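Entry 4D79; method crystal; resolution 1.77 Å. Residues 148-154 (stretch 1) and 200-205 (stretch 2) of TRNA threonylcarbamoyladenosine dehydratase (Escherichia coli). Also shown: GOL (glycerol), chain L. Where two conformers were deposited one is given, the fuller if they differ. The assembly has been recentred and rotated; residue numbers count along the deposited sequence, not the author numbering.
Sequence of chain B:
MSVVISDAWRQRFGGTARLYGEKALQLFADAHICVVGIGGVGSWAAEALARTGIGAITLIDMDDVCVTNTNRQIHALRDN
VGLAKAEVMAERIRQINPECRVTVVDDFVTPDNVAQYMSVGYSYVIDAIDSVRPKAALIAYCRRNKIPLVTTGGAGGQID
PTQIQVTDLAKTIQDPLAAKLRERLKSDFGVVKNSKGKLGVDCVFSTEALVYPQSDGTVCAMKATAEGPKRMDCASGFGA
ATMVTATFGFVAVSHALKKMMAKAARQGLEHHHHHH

Stretch 1 (148-154) PLVTTGG
Stretch 2, residues 200-205: GVDCVF

Two neighbouring strands of one chain, Leu149–Thr152 and Asp202–Phe205, run parallel, their N-to-C directions 30° apart and their axes 4.5 Å apart at closest approach. Thr151 lies beside Cys203 (CA to CA 4.8 Å) and Thr152 beside Val204 (CA to CA 4.6 Å). Backbone angles are extended: phi/psi is -109/167 at Thr151, -129/135 at Thr152, -135/127 at Cys203 and -83/127 at Val204; Gly200, before the second strand, turns with 69/36.

Three nearly straight backbone hydrogen bonds join the strands: Thr151 N to Asp202 O (2.9 Å, 177°), Val204 N to Thr151 O (2.8 Å, 169°) and Gly153 N to Val204 O (2.8 Å, 176°). Thr151 thus uses both its N and its O, as a residue in a parallel ladder does when it bonds to the two residues flanking its partner. Thr151 O also receives a CA-H...O contact from Cys203 CA at 3.3 Å.

Side chains alternate between the faces. Val150 (chi1 p), Thr152 (p), Asp202 (m) and Val204 (t) share one face, where Val150 CG2 packs on Val204 CG2 at 3.9 Å and Thr152 CG2 lies 3.9 Å from Val204 CB. Thr151 and Cys203, both t, share the other; Thr151 CG2 approaches Cys203 CB at 3.7 Å and Val201 CG1 at 3.9 Å. Leu149 (t, p) starts sideways, but its end comes nearer, bringing CD2 to 4.1 Å from CG1 of Val201 (t) in an apolar contact.

Before the direct ladder, solvent molecules bridge the strands. Glycerol O3 donates to Leu149 O (2.9 Å) and accepts from Asp202 N (3.0 Å), while glycerol O2 accepts from Leu149 N (2.9 Å). One water donates to both Leu149 O (2.7 Å) and Asp202 OD2 (2.6 Å), tying backbone to carboxylate.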

# COMPACT_ATOMS: atom_id res chain seq x y z
N PRO B 148 3.99 -17.64 -15.38
CA PRO B 148 3.63 -16.22 -15.22
C PRO B 148 4.37 -15.60 -14.06
O PRO B 148 4.38 -16.12 -12.94
CB PRO B 148 2.11 -16.23 -14.98
CG PRO B 148 1.66 -17.54 -15.59
CD PRO B 148 2.80 -18.51 -15.34
N LEU B 149 5.02 -14.49 -14.33
CA LEU B 149 5.90 -13.85 -13.38
C LEU B 149 5.76 -12.35 -13.49
O LEU B 149 5.67 -11.81 -14.59
CB LEU B 149 7.36 -14.20 -13.66
CG LEU B 149 8.47 -13.42 -12.96
CD1 LEU B 149 8.66 -13.92 -11.59
CD2 LEU B 149 9.74 -13.50 -13.78
N VAL B 150 5.82 -11.69 -12.36
CA VAL B 150 6.03 -10.25 -12.32
C VAL B 150 7.16 -9.98 -11.36
O VAL B 150 7.20 -10.53 -10.25
CB VAL B 150 4.75 -9.45 -11.98
CG1 VAL B 150 4.10 -9.90 -10.67
CG2 VAL B 150 5.06 -7.94 -11.97
N THR B 151 8.14 -9.20 -11.80
CA THR B 151 9.27 -8.87 -10.95
C THR B 151 9.16 -7.40 -10.56
O THR B 151 8.36 -6.64 -11.09
CB THR B 151 10.61 -9.17 -11.65
OG1 THR B 151 11.71 -8.99 -10.72
CG2 THR B 151 10.83 -8.25 -12.84
N THR B 152 9.97 -7.04 -9.58
CA THR B 152 9.96 -5.70 -9.03
C THR B 152 11.39 -5.20 -9.03
O THR B 152 12.31 -5.94 -8.67
CB THR B 152 9.34 -5.67 -7.62
OG1 THR B 152 9.98 -6.64 -6.78
CG2 THR B 152 7.83 -6.00 -7.66
N GLY B 153 11.59 -3.97 -9.47
CA GLY B 153 12.89 -3.35 -9.35
C GLY B 153 13.12 -2.86 -7.93
O GLY B 153 12.42 -3.24 -6.99
N GLY B 154 14.09 -1.97 -7.78
CA GLY B 154 14.40 -1.45 -6.47
C GLY B 154 13.36 -0.42 -6.06
O GLY B 154 13.05 0.50 -6.82
N GLY B 200 10.92 -9.85 -22.40
CA GLY B 200 9.77 -10.69 -22.11
C GLY B 200 9.60 -10.93 -20.63
O GLY B 200 9.22 -12.03 -20.23
N VAL B 201 9.91 -9.94 -19.80
CA VAL B 201 9.74 -10.04 -18.36
C VAL B 201 9.07 -8.74 -17.88
O VAL B 201 9.59 -7.65 -18.12
CB VAL B 201 11.08 -10.24 -17.62
CG1 VAL B 201 10.85 -10.30 -16.12
CG2 VAL B 201 11.82 -11.52 -18.09
N ASP B 202 7.96 -8.86 -17.16
CA ASP B 202 7.20 -7.70 -16.70
C ASP B 202 7.81 -7.22 -15.39
O ASP B 202 8.02 -8.02 -14.48
CB ASP B 202 5.71 -7.98 -16.43
CG ASP B 202 4.93 -8.36 -17.67
OD1 ASP B 202 5.40 -8.10 -18.80
OD2 ASP B 202 3.79 -8.92 -17.52
N CYS B 203 8.05 -5.91 -15.28
CA CYS B 203 8.80 -5.37 -14.15
C CYS B 203 8.11 -4.12 -13.58
O CYS B 203 7.83 -3.17 -14.32
CB CYS B 203 10.22 -5.02 -14.56
SG CYS B 203 11.23 -4.56 -13.13
N VAL B 204 7.87 -4.13 -12.27
CA VAL B 204 7.38 -2.94 -11.58
C VAL B 204 8.57 -2.04 -11.26
O VAL B 204 9.56 -2.49 -10.67
CB VAL B 204 6.63 -3.32 -10.30
CG1 VAL B 204 6.07 -2.03 -9.61
CG2 VAL B 204 5.51 -4.35 -10.56
N PHE B 205 8.49 -0.78 -11.65
CA PHE B 205 9.54 0.19 -11.40
C PHE B 205 8.89 1.56 -11.25
O PHE B 205 7.67 1.69 -11.35
CB PHE B 205 10.56 0.20 -12.56
CG PHE B 205 10.09 0.99 -13.73
CD1 PHE B 205 9.04 0.54 -14.49
CD2 PHE B 205 10.67 2.20 -14.05
CE1 PHE B 205 8.55 1.29 -15.57
CE2 PHE B 205 10.19 2.95 -15.13
CZ PHE B 205 9.13 2.50 -15.87
C1 GOL L . 7.36 -14.33 -17.90
O1 GOL L . 7.13 -15.73 -17.85
C2 GOL L . 6.04 -13.59 -18.18
O2 GOL L . 5.12 -13.77 -17.13
C3 GOL L . 6.22 -12.09 -18.34
O3 GOL L . 6.84 -11.59 -17.19
O HOH W 1 3.50 -10.51 -15.49